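Long-range contact in sefir domain protein (Bacillus cereus F65185, PDB 5Y8E), which is a bacterial SEFIR-domain signalling protein that probably works through contacts between SEFIR domains: residues F5-W10 against K67-K72. Numbering follows the deposited sequence. Where two conformers were deposited one is given.
Sequences FISYSW and KDYCEK
Two side-chain hydrogen bonds, Ser-7 to Tyr-69 and Ser-9 to Asp-68, carry this buried polar contact at the C-terminal edge of the SEFIR domain's largely parallel sheet. It joins the end of strand 3-7, paired in parallel with 33-35 and 60-65, and its following loop to the first turn of helix 67-75, which follows strand 60-65. The closest CA pair across the two segments is Ser-9 and Tyr-69, 5.5 Å apart. Tyr-69 has CG anti to its backbone N (chi1 -171°), and the edge of its ring meets the backbone of Tyr-8 and Ser-9: Ser-9 N lies in plane, 3.6 Å from CD2, and Tyr-8 CA is 3.8 Å from CE2. Beyond the ring, Tyr-69 OH meets Ser-7 OG at 2.8 Å, a bond either hydroxyl could donate. Ser-9 points its CB at the helix, and its OG donates to Asp-68 OD2 at 2.7 Å, approaching OD2 almost in line with its bond to CG. Tyr-8 directs its CB away from the helix, and its hydroxyl is bonded to Asp-37 OD1. Tyr-69 OH and Asp-68 OD2 each add a partner outside the contact (Ile-87 N, Ser-11 OG), consistent with directional bonds setting where the first helical turn sits against the strand end.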
# COMPACT_ATOMS: atom_id res chain seq x y z
N PHE A 5 3.03 -3.92 -5.44
CA PHE A 5 1.59 -3.73 -5.64
C PHE A 5 1.13 -2.51 -4.86
O PHE A 5 1.56 -2.29 -3.72
CB PHE A 5 0.82 -4.99 -5.19
CG PHE A 5 -0.68 -4.81 -5.15
CD1 PHE A 5 -1.39 -4.41 -6.28
CD2 PHE A 5 -1.39 -5.05 -3.97
CE1 PHE A 5 -2.77 -4.25 -6.24
CE2 PHE A 5 -2.77 -4.89 -3.92
CZ PHE A 5 -3.46 -4.48 -5.06
N ILE A 6 0.27 -1.69 -5.46
CA ILE A 6 -0.28 -0.53 -4.77
C ILE A 6 -1.75 -0.76 -4.47
O ILE A 6 -2.58 -0.86 -5.38
CB ILE A 6 -0.09 0.77 -5.58
CG1 ILE A 6 1.40 1.00 -5.87
CG2 ILE A 6 -0.70 1.97 -4.84
CD1 ILE A 6 1.70 2.29 -6.67
N SER A 7 -2.05 -0.88 -3.18
CA SER A 7 -3.42 -1.02 -2.71
C SER A 7 -3.94 0.36 -2.34
O SER A 7 -3.33 1.05 -1.51
CB SER A 7 -3.47 -1.96 -1.50
OG SER A 7 -4.79 -2.11 -0.99
N TYR A 8 -5.05 0.77 -2.95
CA TYR A 8 -5.59 2.10 -2.69
C TYR A 8 -7.07 2.15 -2.98
O TYR A 8 -7.63 1.24 -3.59
CB TYR A 8 -4.84 3.17 -3.51
CG TYR A 8 -5.10 3.15 -5.01
CD1 TYR A 8 -4.61 2.12 -5.80
CD2 TYR A 8 -5.80 4.18 -5.64
CE1 TYR A 8 -4.83 2.09 -7.16
CE2 TYR A 8 -6.02 4.17 -7.01
CZ TYR A 8 -5.53 3.12 -7.76
OH TYR A 8 -5.73 3.07 -9.12
N SER A 9 -7.72 3.20 -2.50
CA SER A 9 -9.15 3.39 -2.77
C SER A 9 -9.30 4.49 -3.81
O SER A 9 -8.50 5.42 -3.85
CB SER A 9 -9.87 3.78 -1.48
OG SER A 9 -11.24 4.03 -1.75
N TRP A 10 -10.33 4.40 -4.65
CA TRP A 10 -10.57 5.44 -5.64
C TRP A 10 -11.35 6.60 -5.01
O TRP A 10 -12.48 6.89 -5.40
CB TRP A 10 -11.33 4.87 -6.85
CG TRP A 10 -10.48 4.04 -7.79
CD1 TRP A 10 -9.31 3.40 -7.50
CD2 TRP A 10 -10.74 3.79 -9.18
NE1 TRP A 10 -8.84 2.74 -8.61
CE2 TRP A 10 -9.69 2.97 -9.66
CE3 TRP A 10 -11.76 4.16 -10.06
CZ2 TRP A 10 -9.64 2.53 -10.99
CZ3 TRP A 10 -11.70 3.72 -11.38
CH2 TRP A 10 -10.65 2.92 -11.83
N LYS A 67 -7.71 9.12 4.39
CA LYS A 67 -8.81 8.98 5.34
C LYS A 67 -9.86 7.99 4.84
O LYS A 67 -10.36 7.15 5.59
CB LYS A 67 -9.46 10.34 5.62
CG LYS A 67 -10.70 10.27 6.49
CD LYS A 67 -11.14 11.65 6.94
CE LYS A 67 -10.69 11.91 8.38
NZ LYS A 67 -10.90 13.33 8.81
N ASP A 68 -10.16 8.08 3.54
CA ASP A 68 -11.17 7.23 2.92
C ASP A 68 -10.82 5.75 3.04
O ASP A 68 -11.67 4.93 3.41
CB ASP A 68 -11.34 7.61 1.45
CG ASP A 68 -12.42 6.79 0.76
OD1 ASP A 68 -13.61 6.96 1.12
OD2 ASP A 68 -12.08 6.00 -0.14
N TYR A 69 -9.58 5.40 2.71
CA TYR A 69 -9.16 4.00 2.74
C TYR A 69 -9.31 3.46 4.15
O TYR A 69 -9.85 2.37 4.35
CB TYR A 69 -7.70 3.90 2.30
CG TYR A 69 -7.20 2.49 2.08
CD1 TYR A 69 -6.76 1.71 3.15
CD2 TYR A 69 -7.14 1.94 0.81
CE1 TYR A 69 -6.30 0.42 2.96
CE2 TYR A 69 -6.68 0.64 0.60
CZ TYR A 69 -6.26 -0.10 1.68
OH TYR A 69 -5.79 -1.38 1.49
N CYS A 70 -8.86 4.23 5.12
CA CYS A 70 -8.85 3.83 6.52
C CYS A 70 -10.26 3.64 7.07
O CYS A 70 -10.55 2.67 7.77
CB CYS A 70 -8.10 4.89 7.35
SG CYS A 70 -7.86 4.51 9.11
N GLU A 71 -11.14 4.59 6.76
CA GLU A 71 -12.50 4.53 7.27
C GLU A 71 -13.27 3.33 6.69
O GLU A 71 -14.06 2.69 7.39
CB GLU A 71 -13.24 5.85 7.04
CG GLU A 71 -12.57 7.03 7.75
CD GLU A 71 -13.49 8.21 7.97
OE1 GLU A 71 -14.34 8.49 7.09
OE2 GLU A 71 -13.37 8.87 9.03
N LYS A 72 -13.02 3.02 5.42
CA LYS A 72 -13.66 1.88 4.78
C LYS A 72 -13.05 0.57 5.26
O LYS A 72 -13.75 -0.43 5.44
CB LYS A 72 -13.54 2.00 3.26
CG LYS A 72 -14.47 3.05 2.63
CD LYS A 72 -13.92 3.51 1.28
CE LYS A 72 -15.00 4.11 0.38
NZ LYS A 72 -15.74 3.06 -0.37